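Local coordinates for protein transcriptional regulator (Streptococcus thermophilus, PDB 6QER) that probably controls transcription as a ComR-like regulator, joining a DNA-binding helix-turn-helix region to a tetratricopeptide-type helical region likely to sense a signalling peptide, at residues 73-78 and 109-114; 83-88 and 102-107; 90-95 and 281-286; 202-207 and 240-245. All coordinates share one frame; numbering follows the deposited sequence.

Overall arrangement
All four contacts lie in the tetratricopeptide-like helical part of the chain. Contacts 1 and 2 join the same two helices, 76-86 and 100-111, and the centres of the two contacts lie about 13 Å apart; contact 2 is buried and largely apolar, whereas contact 1 adds an aromatic pair and a peripheral salt bridge. Contact 3 is a surface contact, where a loop between those helices reaches the start of helix 284-296 through charge. Contact 4, partly buried, sets an amide-to-hydroxyl hydrogen bond and a pair of stacked rings between helix 200-220 and a later loop. It meets contact 2 through Lys87 and Ile204, and contact 3 through Leu281 and Ser244.

Contact 1. Residues 73-78 and 109-114; sequences TIPDEY and EKFFDI
The backbones of 73-78 and 109-114 come closest at Ile74 and Ile114, CA to CA 6.9 Å, and at Tyr78 and Phe111, 7.2 Å, where the start of helix 76-86 passes the last part of helix 100-111. Phe111 is the hub; its CG stands beside the backbone N, anti to the carbonyl carbon (chi1 -58°), which turns the ring to Pro75 and Tyr78. Tyr78 CB sits over the centre of the Phe111 ring, 3.8 Å from the centroid, a CH-pi contact; the edge of the Tyr78 ring also turns to that face in a T-shaped pair, planes 73° apart. Pro75 CG meets Phe111 CE1 at 3.7 Å, while Pro75 CD and Ile114 CD1 meet at 3.5 Å. At the periphery the extended chains of Glu77 and Lys110 cross almost at right angles in a salt bridge, Lys110 NZ to Glu77 OE1, modelled at a doubtfully short 2.5 Å, with NZ on the syn side and tilted 26° from the carboxylate plane. Tyr78 OH hydrogen-bonds Glu119 OE1 of helix 117-128. That helix also packs on Tyr78 through Leu123, while Met81 of helix 76-86 touches Phe111.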
loop_
_atom_site.group_PDB
_atom_site.type_symbol
_atom_site.label_atom_id
_atom_site.label_comp_id
_atom_site.label_asym_id
_atom_site.label_seq_id
_atom_site.Cartn_x
_atom_site.Cartn_y
_atom_site.Cartn_z
ATOM N N THR A 73 19.210 11.692 -6.302
ATOM C CA THR A 73 18.046 12.561 -6.251
ATOM C C THR A 73 16.949 12.051 -7.171
ATOM O O THR A 73 17.182 11.765 -8.337
ATOM C CB THR A 73 18.417 14.008 -6.618
ATOM O OG1 THR A 73 18.996 14.649 -5.476
ATOM C CG2 THR A 73 17.192 14.785 -7.070
ATOM N N ILE A 74 15.757 11.898 -6.619
ATOM C CA ILE A 74 14.606 11.475 -7.407
ATOM C C ILE A 74 13.798 12.701 -7.782
ATOM O O ILE A 74 13.338 13.433 -6.928
ATOM C CB ILE A 74 13.758 10.482 -6.628
ATOM C CG1 ILE A 74 14.640 9.304 -6.192
ATOM C CG2 ILE A 74 12.541 10.054 -7.451
ATOM C CD1 ILE A 74 13.988 8.316 -5.281
ATOM N N PRO A 75 13.642 12.930 -9.077
ATOM C CA PRO A 75 12.965 14.100 -9.633
ATOM C C PRO A 75 11.496 14.186 -9.242
ATOM O O PRO A 75 10.834 13.166 -9.179
ATOM C CB PRO A 75 13.098 13.893 -11.141
ATOM C CG PRO A 75 14.172 12.909 -11.311
ATOM C CD PRO A 75 14.114 12.025 -10.126
ATOM N N ASP A 76 10.991 15.395 -9.054
ATOM C CA ASP A 76 9.584 15.607 -8.738
ATOM C C ASP A 76 8.581 14.954 -9.712
ATOM O O ASP A 76 7.495 14.524 -9.314
ATOM C CB ASP A 76 9.335 17.106 -8.687
ATOM C CG ASP A 76 9.921 17.742 -7.456
ATOM O OD1 ASP A 76 10.845 17.149 -6.879
ATOM O OD2 ASP A 76 9.484 18.846 -7.079
ATOM N N GLU A 77 8.976 14.832 -10.966
ATOM C CA GLU A 77 8.123 14.260 -11.969
ATOM C C GLU A 77 7.726 12.828 -11.611
ATOM O O GLU A 77 6.625 12.410 -11.907
ATOM C CB GLU A 77 8.788 14.318 -13.345
ATOM C CG GLU A 77 7.858 13.940 -14.476
ATOM C CD GLU A 77 8.506 13.912 -15.842
ATOM O OE1 GLU A 77 7.809 13.528 -16.798
ATOM O OE2 GLU A 77 9.707 14.233 -15.976
ATOM N N TYR A 78 8.630 12.076 -11.004
ATOM C CA TYR A 78 8.339 10.700 -10.602
ATOM C C TYR A 78 7.246 10.652 -9.546
ATOM O O TYR A 78 6.339 9.854 -9.624
ATOM C CB TYR A 78 9.575 9.985 -10.070
ATOM C CG TYR A 78 9.207 8.734 -9.306
ATOM C CD1 TYR A 78 8.889 7.561 -9.965
ATOM C CD2 TYR A 78 9.117 8.750 -7.931
ATOM C CE1 TYR A 78 8.516 6.434 -9.260
ATOM C CE2 TYR A 78 8.762 7.660 -7.242
ATOM C CZ TYR A 78 8.459 6.497 -7.893
ATOM O OH TYR A 78 8.112 5.404 -7.155
ATOM N N GLU A 109 10.788 3.819 -18.003
ATOM C CA GLU A 109 11.648 4.333 -19.051
ATOM C C GLU A 109 12.344 5.591 -18.579
ATOM O O GLU A 109 13.473 5.839 -18.933
ATOM C CB GLU A 109 10.824 4.647 -20.305
ATOM C CG GLU A 109 10.190 3.426 -20.975
ATOM C CD GLU A 109 9.228 3.779 -22.121
ATOM O OE1 GLU A 109 8.606 4.871 -22.126
ATOM O OE2 GLU A 109 9.063 2.937 -23.013
ATOM N N LYS A 110 11.679 6.379 -17.754
ATOM C CA LYS A 110 12.325 7.578 -17.261
ATOM C C LYS A 110 13.132 7.409 -15.974
ATOM O O LYS A 110 14.107 8.105 -15.757
ATOM C CB LYS A 110 11.294 8.678 -17.038
ATOM C CG LYS A 110 10.773 9.322 -18.289
ATOM C CD LYS A 110 9.578 10.216 -17.983
ATOM C CE LYS A 110 9.158 11.016 -19.199
ATOM N NZ LYS A 110 8.202 12.092 -18.843
ATOM N N PHE A 111 12.707 6.529 -15.087
ATOM C CA PHE A 111 13.288 6.581 -13.779
ATOM C C PHE A 111 13.820 5.289 -13.197
ATOM O O PHE A 111 14.291 5.310 -12.090
ATOM C CB PHE A 111 12.246 7.117 -12.817
ATOM C CG PHE A 111 11.716 8.455 -13.182
ATOM C CD1 PHE A 111 12.468 9.576 -13.042
ATOM C CD2 PHE A 111 10.421 8.583 -13.638
ATOM C CE1 PHE A 111 11.953 10.810 -13.373
ATOM C CE2 PHE A 111 9.908 9.796 -13.951
ATOM C CZ PHE A 111 10.677 10.916 -13.819
ATOM N N PHE A 112 13.777 4.187 -13.931
ATOM C CA PHE A 112 14.137 2.901 -13.356
ATOM C C PHE A 112 15.507 2.854 -12.680
ATOM O O PHE A 112 15.620 2.399 -11.550
ATOM C CB PHE A 112 14.082 1.818 -14.413
ATOM C CG PHE A 112 14.422 0.457 -13.896
ATOM C CD1 PHE A 112 13.524 -0.257 -13.135
ATOM C CD2 PHE A 112 15.646 -0.115 -14.175
ATOM C CE1 PHE A 112 13.834 -1.511 -12.653
ATOM C CE2 PHE A 112 15.963 -1.365 -13.713
ATOM C CZ PHE A 112 15.053 -2.069 -12.939
ATOM N N ASP A 113 16.519 3.392 -13.344
ATOM C CA ASP A 113 17.897 3.327 -12.874
ATOM C C ASP A 113 18.111 4.071 -11.581
ATOM O O ASP A 113 19.121 3.882 -10.943
ATOM C CB ASP A 113 18.851 3.891 -13.923
ATOM C CG ASP A 113 18.999 2.999 -15.117
ATOM O OD1 ASP A 113 18.828 1.780 -14.990
ATOM O OD2 ASP A 113 19.241 3.534 -16.213
ATOM N N ILE A 114 17.162 4.894 -11.175
ATOM C CA ILE A 114 17.330 5.632 -9.941
ATOM C C ILE A 114 16.250 5.339 -8.915
ATOM O O ILE A 114 16.078 6.090 -7.981
ATOM C CB ILE A 114 17.312 7.133 -10.167
ATOM C CG1 ILE A 114 16.050 7.535 -10.912
ATOM C CG2 ILE A 114 18.539 7.585 -10.909
ATOM C CD1 ILE A 114 15.679 8.948 -10.661
#

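Contact 2. Residues 83-88 and 102-107; sequences NRLIKF and TLIEEV
Apolar packing dominates where Leu85 meets Leu103 and Ile104, with no hydrogen bond between the two segments. Leu85 CD2 lies 3.7 Å from Ile104 CG1, the two side chains crossing at about a right angle, and the same methyl is 4.2 Å from Leu103 CB. Ile104 leaves its helix with CG1 anti to the carbonyl carbon (chi1 -72°), which brings that branch to both methyls of Leu85. Val107 CG2 is a looser neighbour of Leu85 CD1. A second kind of contact sets aliphatic carbon against a charged group: the extended Arg84 crosses Leu103, whose CD1 lies over one face of the guanidinium, 3.7 Å from Arg84 NE, while CD2 approaches NH2. Leu103 CD1 also meets the edge of the ring of Phe88, which follows helix 76-86, at CE2, 4.0 Å away. Leu123 and Glu127 of helix 117-128 touch Val107 and Ile104. Side-by-side packing of successive helices through branched apolar side chains is consistent with the tetratricopeptide-like fold of this region.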
loop_
_atom_site.group_PDB
_atom_site.type_symbol
_atom_site.label_atom_id
_atom_site.label_comp_id
_atom_site.label_asym_id
_atom_site.label_seq_id
_atom_site.Cartn_x
_atom_site.Cartn_y
_atom_site.Cartn_z
ATOM N N ASN A 83 1.759 9.662 -7.864
ATOM C CA ASN A 83 0.546 10.224 -7.329
ATOM C C ASN A 83 -0.616 10.048 -8.284
ATOM O O ASN A 83 -1.724 9.704 -7.872
ATOM C CB ASN A 83 0.736 11.695 -7.003
ATOM C CG ASN A 83 1.602 11.906 -5.776
ATOM O OD1 ASN A 83 1.834 10.992 -5.016
ATOM N ND2 ASN A 83 2.045 13.117 -5.565
ATOM N N ARG A 84 -0.365 10.272 -9.564
ATOM C CA ARG A 84 -1.399 10.077 -10.544
ATOM C C ARG A 84 -1.791 8.602 -10.638
ATOM O O ARG A 84 -2.936 8.306 -10.871
ATOM C CB ARG A 84 -0.957 10.612 -11.895
ATOM C CG ARG A 84 -1.896 10.358 -12.998
ATOM C CD ARG A 84 -1.455 11.017 -14.256
ATOM N NE ARG A 84 -2.398 10.792 -15.343
ATOM C CZ ARG A 84 -2.183 11.154 -16.597
ATOM N NH1 ARG A 84 -3.095 10.941 -17.528
ATOM N NH2 ARG A 84 -1.050 11.728 -16.918
ATOM N N LEU A 85 -0.844 7.683 -10.494
ATOM C CA LEU A 85 -1.171 6.261 -10.501
ATOM C C LEU A 85 -2.065 5.896 -9.323
ATOM O O LEU A 85 -2.969 5.095 -9.440
ATOM C CB LEU A 85 0.074 5.395 -10.475
ATOM C CG LEU A 85 0.768 5.084 -11.797
ATOM C CD1 LEU A 85 2.227 4.671 -11.573
ATOM C CD2 LEU A 85 0.050 3.999 -12.509
ATOM N N ILE A 86 -1.763 6.464 -8.169
ATOM C CA ILE A 86 -2.488 6.141 -6.982
ATOM C C ILE A 86 -3.924 6.686 -7.075
ATOM O O ILE A 86 -4.874 6.024 -6.683
ATOM C CB ILE A 86 -1.750 6.683 -5.750
ATOM C CG1 ILE A 86 -0.496 5.844 -5.506
ATOM C CG2 ILE A 86 -2.649 6.652 -4.536
ATOM C CD1 ILE A 86 0.432 6.398 -4.493
ATOM N N LYS A 87 -4.063 7.897 -7.595
ATOM C CA LYS A 87 -5.352 8.548 -7.716
ATOM C C LYS A 87 -6.084 8.092 -8.944
ATOM O O LYS A 87 -7.129 8.588 -9.212
ATOM C CB LYS A 87 -5.216 10.060 -7.736
ATOM C CG LYS A 87 -4.771 10.600 -6.431
ATOM C CD LYS A 87 -5.029 12.064 -6.251
ATOM C CE LYS A 87 -4.206 12.928 -7.133
ATOM N NZ LYS A 87 -4.499 14.338 -6.781
ATOM N N PHE A 88 -5.548 7.126 -9.661
ATOM C CA PHE A 88 -6.161 6.678 -10.881
ATOM C C PHE A 88 -7.635 6.263 -10.738
ATOM O O PHE A 88 -7.983 5.345 -10.005
ATOM C CB PHE A 88 -5.368 5.549 -11.497
ATOM C CG PHE A 88 -5.476 5.509 -12.988
ATOM C CD1 PHE A 88 -6.506 4.839 -13.621
ATOM C CD2 PHE A 88 -4.555 6.216 -13.768
ATOM C CE1 PHE A 88 -6.619 4.836 -14.991
ATOM C CE2 PHE A 88 -4.656 6.218 -15.154
ATOM C CZ PHE A 88 -5.708 5.522 -15.768
ATOM N N THR A 102 0.404 2.688 -19.539
ATOM C CA THR A 102 1.277 3.644 -20.179
ATOM C C THR A 102 2.084 4.423 -19.156
ATOM O O THR A 102 3.278 4.608 -19.336
ATOM C CB THR A 102 0.476 4.616 -21.108
ATOM O OG1 THR A 102 0.035 3.901 -22.262
ATOM C CG2 THR A 102 1.334 5.806 -21.581
ATOM N N LEU A 103 1.438 4.853 -18.079
ATOM C CA LEU A 103 2.123 5.588 -17.034
ATOM C C LEU A 103 3.212 4.772 -16.357
ATOM O O LEU A 103 4.222 5.308 -15.984
ATOM C CB LEU A 103 1.148 6.069 -15.986
ATOM C CG LEU A 103 0.201 7.189 -16.382
ATOM C CD1 LEU A 103 -0.822 7.423 -15.261
ATOM C CD2 LEU A 103 0.944 8.451 -16.661
ATOM N N ILE A 104 2.961 3.491 -16.148
ATOM C CA ILE A 104 3.928 2.601 -15.539
ATOM C C ILE A 104 5.129 2.387 -16.463
ATOM O O ILE A 104 6.279 2.480 -16.031
ATOM C CB ILE A 104 3.279 1.273 -15.141
ATOM C CG1 ILE A 104 2.379 1.524 -13.944
ATOM C CG2 ILE A 104 4.327 0.262 -14.788
ATOM C CD1 ILE A 104 1.566 0.349 -13.500
ATOM N N GLU A 105 4.871 2.085 -17.730
ATOM C CA GLU A 105 6.008 1.958 -18.652
ATOM C C GLU A 105 6.822 3.263 -18.733
ATOM O O GLU A 105 8.041 3.223 -18.768
ATOM C CB GLU A 105 5.546 1.520 -20.042
ATOM C CG GLU A 105 4.729 0.266 -19.974
ATOM C CD GLU A 105 4.516 -0.394 -21.301
ATOM O OE1 GLU A 105 3.788 0.143 -22.141
ATOM O OE2 GLU A 105 5.068 -1.479 -21.495
ATOM N N GLU A 106 6.138 4.399 -18.709
ATOM C CA GLU A 106 6.761 5.715 -18.787
ATOM C C GLU A 106 7.601 5.965 -17.512
ATOM O O GLU A 106 8.715 6.500 -17.593
ATOM C CB GLU A 106 5.682 6.776 -19.081
ATOM C CG GLU A 106 6.100 8.210 -19.218
ATOM C CD GLU A 106 4.971 9.108 -19.745
ATOM O OE1 GLU A 106 4.263 8.679 -20.690
ATOM O OE2 GLU A 106 4.789 10.236 -19.230
ATOM N N VAL A 107 7.083 5.580 -16.346
ATOM C CA VAL A 107 7.844 5.676 -15.092
ATOM C C VAL A 107 9.134 4.841 -15.140
ATOM O O VAL A 107 10.168 5.276 -14.671
ATOM C CB VAL A 107 7.001 5.208 -13.854
ATOM C CG1 VAL A 107 7.881 4.974 -12.600
ATOM C CG2 VAL A 107 5.897 6.195 -13.547
#

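Contact 3. Residues 90-95 and 281-286; sequences TYRNPD and LEDSVL
Arg92 and Asp283 join the loop before helix 100-111 to the start of helix 284-296 by a salt bridge. Arg92 NH2 gives the clearer bond, 2.7 Å to Asp283 OD2, which it meets on the syn side with the oxygen almost in the guanidinium plane. Arg92 NE faces both carboxylate oxygens, but its 2.5 Å approach to Asp283 OD1 is doubtfully short and its 2.8 Å bond to OD2 weak; the two flat groups are turned 40° apart. Arg92 reaches this position through a bend at chi3 (-58°). Asp283 has a second task: its OD1 accepts from Leu286 N at 3.1 Å, a nearly straight bond (167°) from above the carboxylate plane. One carboxylate thus holds both a helix end and an arginine, whose charge probably favours the ionised acid.

Around the ion pair, Val285 CB packs on Arg92 CD at 3.5 Å and Tyr91 OH lies 3.9 Å from Val285 CG1. Within the loop, Arg92 CG rests over one face of the Tyr91 ring, toward its rim. Thr90 to Asn93 form a type I beta turn, closed by Asn93 N and Thr90 O. Across from it, a Schellman motif at Glu282 is followed at once by Asp283 as N-cap, so one helix is ended and the next, 284-296, capped within a few residues.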
loop_
_atom_site.group_PDB
_atom_site.type_symbol
_atom_site.label_atom_id
_atom_site.label_comp_id
_atom_site.label_asym_id
_atom_site.label_seq_id
_atom_site.Cartn_x
_atom_site.Cartn_y
_atom_site.Cartn_z
ATOM N N THR A 90 -11.755 5.334 -11.937
ATOM C CA THR A 90 -12.403 4.232 -12.633
ATOM C C THR A 90 -12.572 4.569 -14.102
ATOM O O THR A 90 -12.635 5.730 -14.499
ATOM C CB THR A 90 -13.832 3.892 -12.064
ATOM O OG1 THR A 90 -14.828 4.747 -12.635
ATOM C CG2 THR A 90 -13.872 4.010 -10.569
ATOM N N TYR A 91 -12.681 3.529 -14.901
ATOM C CA TYR A 91 -12.856 3.675 -16.313
ATOM C C TYR A 91 -14.143 4.442 -16.666
ATOM O O TYR A 91 -14.391 4.695 -17.831
ATOM C CB TYR A 91 -12.884 2.302 -16.964
ATOM C CG TYR A 91 -14.110 1.505 -16.595
ATOM C CD1 TYR A 91 -14.135 0.710 -15.456
ATOM C CD2 TYR A 91 -15.254 1.545 -17.403
ATOM C CE1 TYR A 91 -15.253 -0.010 -15.128
ATOM C CE2 TYR A 91 -16.363 0.830 -17.092
ATOM C CZ TYR A 91 -16.366 0.058 -15.948
ATOM O OH TYR A 91 -17.475 -0.650 -15.639
ATOM N N ARG A 92 -14.971 4.788 -15.679
ATOM C CA ARG A 92 -16.185 5.530 -15.965
ATOM C C ARG A 92 -15.985 7.030 -15.777
ATOM O O ARG A 92 -16.845 7.825 -16.117
ATOM C CB ARG A 92 -17.326 5.035 -15.062
ATOM C CG ARG A 92 -17.590 3.567 -15.259
ATOM C CD ARG A 92 -18.705 3.040 -14.426
ATOM N NE ARG A 92 -18.520 3.219 -12.985
ATOM C CZ ARG A 92 -17.739 2.472 -12.222
ATOM N NH1 ARG A 92 -17.028 1.509 -12.767
ATOM N NH2 ARG A 92 -17.652 2.716 -10.929
ATOM N N ASN A 93 -14.826 7.430 -15.289
ATOM C CA ASN A 93 -14.524 8.857 -15.204
ATOM C C ASN A 93 -13.065 9.090 -15.540
ATOM O O ASN A 93 -12.328 9.650 -14.756
ATOM C CB ASN A 93 -14.889 9.427 -13.835
ATOM C CG ASN A 93 -16.398 9.410 -13.590
ATOM O OD1 ASN A 93 -17.126 10.319 -13.995
ATOM N ND2 ASN A 93 -16.870 8.358 -12.949
ATOM N N PRO A 94 -12.669 8.648 -16.739
ATOM C CA PRO A 94 -11.307 8.685 -17.243
ATOM C C PRO A 94 -10.749 10.088 -17.212
ATOM O O PRO A 94 -11.472 11.040 -17.417
ATOM C CB PRO A 94 -11.460 8.180 -18.678
ATOM C CG PRO A 94 -12.821 8.592 -19.071
ATOM C CD PRO A 94 -13.643 8.516 -17.845
ATOM N N ASP A 95 -9.495 10.211 -16.826
ATOM C CA ASP A 95 -8.827 11.484 -16.802
ATOM C C ASP A 95 -7.863 11.506 -17.992
ATOM O O ASP A 95 -6.988 10.662 -18.084
ATOM C CB ASP A 95 -8.162 11.698 -15.462
ATOM C CG ASP A 95 -7.115 12.776 -15.490
ATOM O OD1 ASP A 95 -7.432 13.948 -15.732
ATOM O OD2 ASP A 95 -5.968 12.442 -15.198
ATOM N N LEU A 281 -25.119 10.540 -8.019
ATOM C CA LEU A 281 -23.755 10.816 -8.519
ATOM C C LEU A 281 -23.633 10.549 -10.011
ATOM O O LEU A 281 -22.655 10.943 -10.645
ATOM C CB LEU A 281 -22.695 9.946 -7.852
ATOM C CG LEU A 281 -22.093 10.061 -6.467
ATOM C CD1 LEU A 281 -20.907 9.120 -6.430
ATOM C CD2 LEU A 281 -21.633 11.471 -6.204
ATOM N N GLU A 282 -24.600 9.800 -10.534
ATOM C CA GLU A 282 -24.673 9.414 -11.939
ATOM C C GLU A 282 -23.533 8.508 -12.399
ATOM O O GLU A 282 -23.066 8.596 -13.526
ATOM C CB GLU A 282 -24.806 10.664 -12.828
ATOM C CG GLU A 282 -26.162 11.355 -12.566
ATOM C CD GLU A 282 -26.390 12.662 -13.298
ATOM O OE1 GLU A 282 -25.451 13.219 -13.913
ATOM O OE2 GLU A 282 -27.550 13.123 -13.268
ATOM N N ASP A 283 -23.080 7.650 -11.498
ATOM C CA ASP A 283 -22.342 6.464 -11.895
ATOM C C ASP A 283 -23.415 5.388 -11.923
ATOM O O ASP A 283 -23.810 4.869 -10.881
ATOM C CB ASP A 283 -21.234 6.102 -10.902
ATOM C CG ASP A 283 -20.309 5.022 -11.419
ATOM O OD1 ASP A 283 -20.687 4.219 -12.276
ATOM O OD2 ASP A 283 -19.188 4.931 -10.916
ATOM N N SER A 284 -23.865 5.036 -13.114
ATOM C CA SER A 284 -25.002 4.163 -13.242
ATOM C C SER A 284 -24.519 2.744 -13.162
ATOM O O SER A 284 -25.216 1.907 -12.624
ATOM C CB SER A 284 -25.800 4.447 -14.522
ATOM O OG SER A 284 -25.125 4.032 -15.683
ATOM N N VAL A 285 -23.328 2.461 -13.663
ATOM C CA VAL A 285 -22.797 1.107 -13.514
ATOM C C VAL A 285 -22.688 0.730 -12.038
ATOM O O VAL A 285 -23.026 -0.382 -11.648
ATOM C CB VAL A 285 -21.425 0.932 -14.155
ATOM C CG1 VAL A 285 -20.916 -0.449 -13.906
ATOM C CG2 VAL A 285 -21.500 1.190 -15.634
ATOM N N LEU A 286 -22.179 1.659 -11.238
ATOM C CA LEU A 286 -22.100 1.468 -9.803
ATOM C C LEU A 286 -23.494 1.288 -9.196
ATOM O O LEU A 286 -23.695 0.441 -8.343
ATOM C CB LEU A 286 -21.383 2.650 -9.139
ATOM C CG LEU A 286 -21.268 2.618 -7.606
ATOM C CD1 LEU A 286 -20.570 1.383 -7.071
ATOM C CD2 LEU A 286 -20.641 3.864 -7.067
#

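Contact 4. Residues 202-207 and 240-245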
loop_
_atom_site.group_PDB
_atom_site.type_symbol
_atom_site.label_atom_id
_atom_site.label_comp_id
_atom_site.label_asym_id
_atom_site.label_seq_id
_atom_site.Cartn_x
_atom_site.Cartn_y
_atom_site.Cartn_z
ATOM N N TYR A 202 -2.162 9.797 0.306
ATOM C CA TYR A 202 -2.084 9.026 1.504
ATOM C C TYR A 202 -3.483 8.545 1.925
ATOM O O TYR A 202 -3.695 7.372 2.192
ATOM C CB TYR A 202 -1.429 9.863 2.604
ATOM C CG TYR A 202 -1.251 9.144 3.913
ATOM C CD1 TYR A 202 -0.139 8.352 4.130
ATOM C CD2 TYR A 202 -2.186 9.255 4.929
ATOM C CE1 TYR A 202 0.071 7.725 5.309
ATOM C CE2 TYR A 202 -1.999 8.611 6.124
ATOM C CZ TYR A 202 -0.860 7.843 6.308
ATOM O OH TYR A 202 -0.649 7.174 7.470
ATOM N N ASN A 203 -4.414 9.484 1.946
ATOM C CA ASN A 203 -5.778 9.234 2.344
ATOM C C ASN A 203 -6.479 8.206 1.472
ATOM O O ASN A 203 -7.348 7.497 1.935
ATOM C CB ASN A 203 -6.556 10.538 2.361
ATOM C CG ASN A 203 -6.133 11.413 3.467
ATOM O OD1 ASN A 203 -5.479 10.945 4.386
ATOM N ND2 ASN A 203 -6.502 12.672 3.422
ATOM N N ILE A 204 -6.105 8.158 0.208
ATOM C CA ILE A 204 -6.641 7.194 -0.717
ATOM C C ILE A 204 -6.122 5.814 -0.372
ATOM O O ILE A 204 -6.871 4.824 -0.400
ATOM C CB ILE A 204 -6.301 7.587 -2.178
ATOM C CG1 ILE A 204 -7.190 8.737 -2.592
ATOM C CG2 ILE A 204 -6.516 6.461 -3.136
ATOM C CD1 ILE A 204 -6.987 9.202 -4.019
ATOM N N VAL A 205 -4.833 5.730 -0.076
ATOM C CA VAL A 205 -4.268 4.426 0.265
ATOM C C VAL A 205 -4.825 3.884 1.611
ATOM O O VAL A 205 -5.114 2.691 1.770
ATOM C CB VAL A 205 -2.739 4.511 0.305
ATOM C CG1 VAL A 205 -2.171 3.180 0.568
ATOM C CG2 VAL A 205 -2.250 4.938 -1.056
ATOM N N LEU A 206 -4.968 4.786 2.564
ATOM C CA LEU A 206 -5.576 4.480 3.814
ATOM C C LEU A 206 -7.011 3.974 3.600
ATOM O O LEU A 206 -7.412 2.942 4.172
ATOM C CB LEU A 206 -5.563 5.707 4.711
ATOM C CG LEU A 206 -6.261 5.523 6.050
ATOM C CD1 LEU A 206 -5.657 4.358 6.768
ATOM C CD2 LEU A 206 -6.099 6.759 6.871
ATOM N N PHE A 207 -7.761 4.678 2.756
ATOM C CA PHE A 207 -9.119 4.271 2.451
ATOM C C PHE A 207 -9.178 2.850 1.893
ATOM O O PHE A 207 -9.929 2.017 2.387
ATOM C CB PHE A 207 -9.795 5.242 1.473
ATOM C CG PHE A 207 -11.220 4.885 1.182
ATOM C CD1 PHE A 207 -12.235 5.364 1.988
ATOM C CD2 PHE A 207 -11.535 4.015 0.166
ATOM C CE1 PHE A 207 -13.529 5.010 1.767
ATOM C CE2 PHE A 207 -12.834 3.653 -0.053
ATOM C CZ PHE A 207 -13.832 4.164 0.739
ATOM N N SER A 240 -10.921 14.332 2.269
ATOM C CA SER A 240 -10.375 14.507 0.943
ATOM C C SER A 240 -11.455 14.572 -0.135
ATOM O O SER A 240 -11.156 14.524 -1.322
ATOM C CB SER A 240 -9.391 13.389 0.641
ATOM O OG SER A 240 -8.159 13.634 1.277
ATOM N N GLN A 241 -12.708 14.643 0.309
ATOM C CA GLN A 241 -13.881 14.697 -0.552
ATOM C C GLN A 241 -13.926 13.610 -1.607
ATOM O O GLN A 241 -14.166 13.872 -2.764
ATOM C CB GLN A 241 -13.980 16.065 -1.179
ATOM C CG GLN A 241 -14.282 17.075 -0.131
ATOM C CD GLN A 241 -14.588 18.428 -0.680
ATOM O OE1 GLN A 241 -13.762 19.028 -1.367
ATOM N NE2 GLN A 241 -15.786 18.936 -0.376
ATOM N N LEU A 242 -13.691 12.378 -1.192
ATOM C CA LEU A 242 -13.751 11.270 -2.122
ATOM C C LEU A 242 -15.170 10.706 -2.141
ATOM O O LEU A 242 -15.402 9.595 -1.644
ATOM C CB LEU A 242 -12.765 10.188 -1.708
ATOM C CG LEU A 242 -11.343 10.659 -1.420
ATOM C CD1 LEU A 242 -10.653 9.639 -0.567
ATOM C CD2 LEU A 242 -10.576 10.901 -2.710
ATOM N N TYR A 243 -16.104 11.455 -2.734
ATOM C CA TYR A 243 -17.518 11.093 -2.639
ATOM C C TYR A 243 -17.888 9.917 -3.528
ATOM O O TYR A 243 -18.813 9.199 -3.235
ATOM C CB TYR A 243 -18.415 12.329 -2.833
ATOM C CG TYR A 243 -18.420 13.099 -1.535
ATOM C CD1 TYR A 243 -19.072 12.568 -0.416
ATOM C CD2 TYR A 243 -17.702 14.266 -1.376
ATOM C CE1 TYR A 243 -19.054 13.211 0.814
ATOM C CE2 TYR A 243 -17.664 14.917 -0.150
ATOM C CZ TYR A 243 -18.346 14.387 0.946
ATOM O OH TYR A 243 -18.315 15.022 2.176
ATOM N N SER A 244 -17.124 9.688 -4.577
ATOM C CA SER A 244 -17.383 8.536 -5.408
ATOM C C SER A 244 -17.136 7.249 -4.621
ATOM O O SER A 244 -17.540 6.177 -5.034
ATOM C CB SER A 244 -16.528 8.577 -6.668
ATOM O OG SER A 244 -15.189 8.267 -6.397
ATOM N N TYR A 245 -16.467 7.357 -3.482
ATOM C CA TYR A 245 -16.212 6.198 -2.657
ATOM C C TYR A 245 -17.332 5.950 -1.673
ATOM O O TYR A 245 -17.442 4.860 -1.140
ATOM C CB TYR A 245 -14.919 6.363 -1.842
ATOM C CG TYR A 245 -13.579 6.196 -2.524
ATOM C CD1 TYR A 245 -13.476 5.718 -3.813
ATOM C CD2 TYR A 245 -12.416 6.484 -1.839
ATOM C CE1 TYR A 245 -12.256 5.544 -4.408
ATOM C CE2 TYR A 245 -11.198 6.306 -2.416
ATOM C CZ TYR A 245 -11.110 5.837 -3.710
ATOM O OH TYR A 245 -9.872 5.660 -4.305
#
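Ser240 OG is gripped from two residues: Asn203 ND2 gives it a nearly straight bond of 2.9 Å (176°), with the oxygen in the amide plane of Asn203, and Asp200 OD1 is its other hydrogen-bond partner. Asn203 ND2 also bonds the carbonyl oxygen of Trp197, so two acceptors fix the rotation of the amide. Further along helix 200-220, the Phe207 and Tyr245 rings form an offset stack, centroids 4.3 Å apart and planes 19° from parallel. Tyr245 CD2 lies over one face of Phe207 toward its rim, and Tyr245 CB continues the overlap at Phe207 CZ. Phe207 CG is anti to the backbone N (chi1 -177°), which extends the ring toward the 240-245 loop. Between the polar and aromatic ends, Ile204 CG1 meets Leu242 CD2 at 4.0 Å, and Ile204 CG2 touches Tyr245 OH at 3.6 Å. Ile237 of helix 226-240 packs against both stacked rings, and Ile86 of helix 76-86 touches Ile204, so helix 200-220 meets both helices.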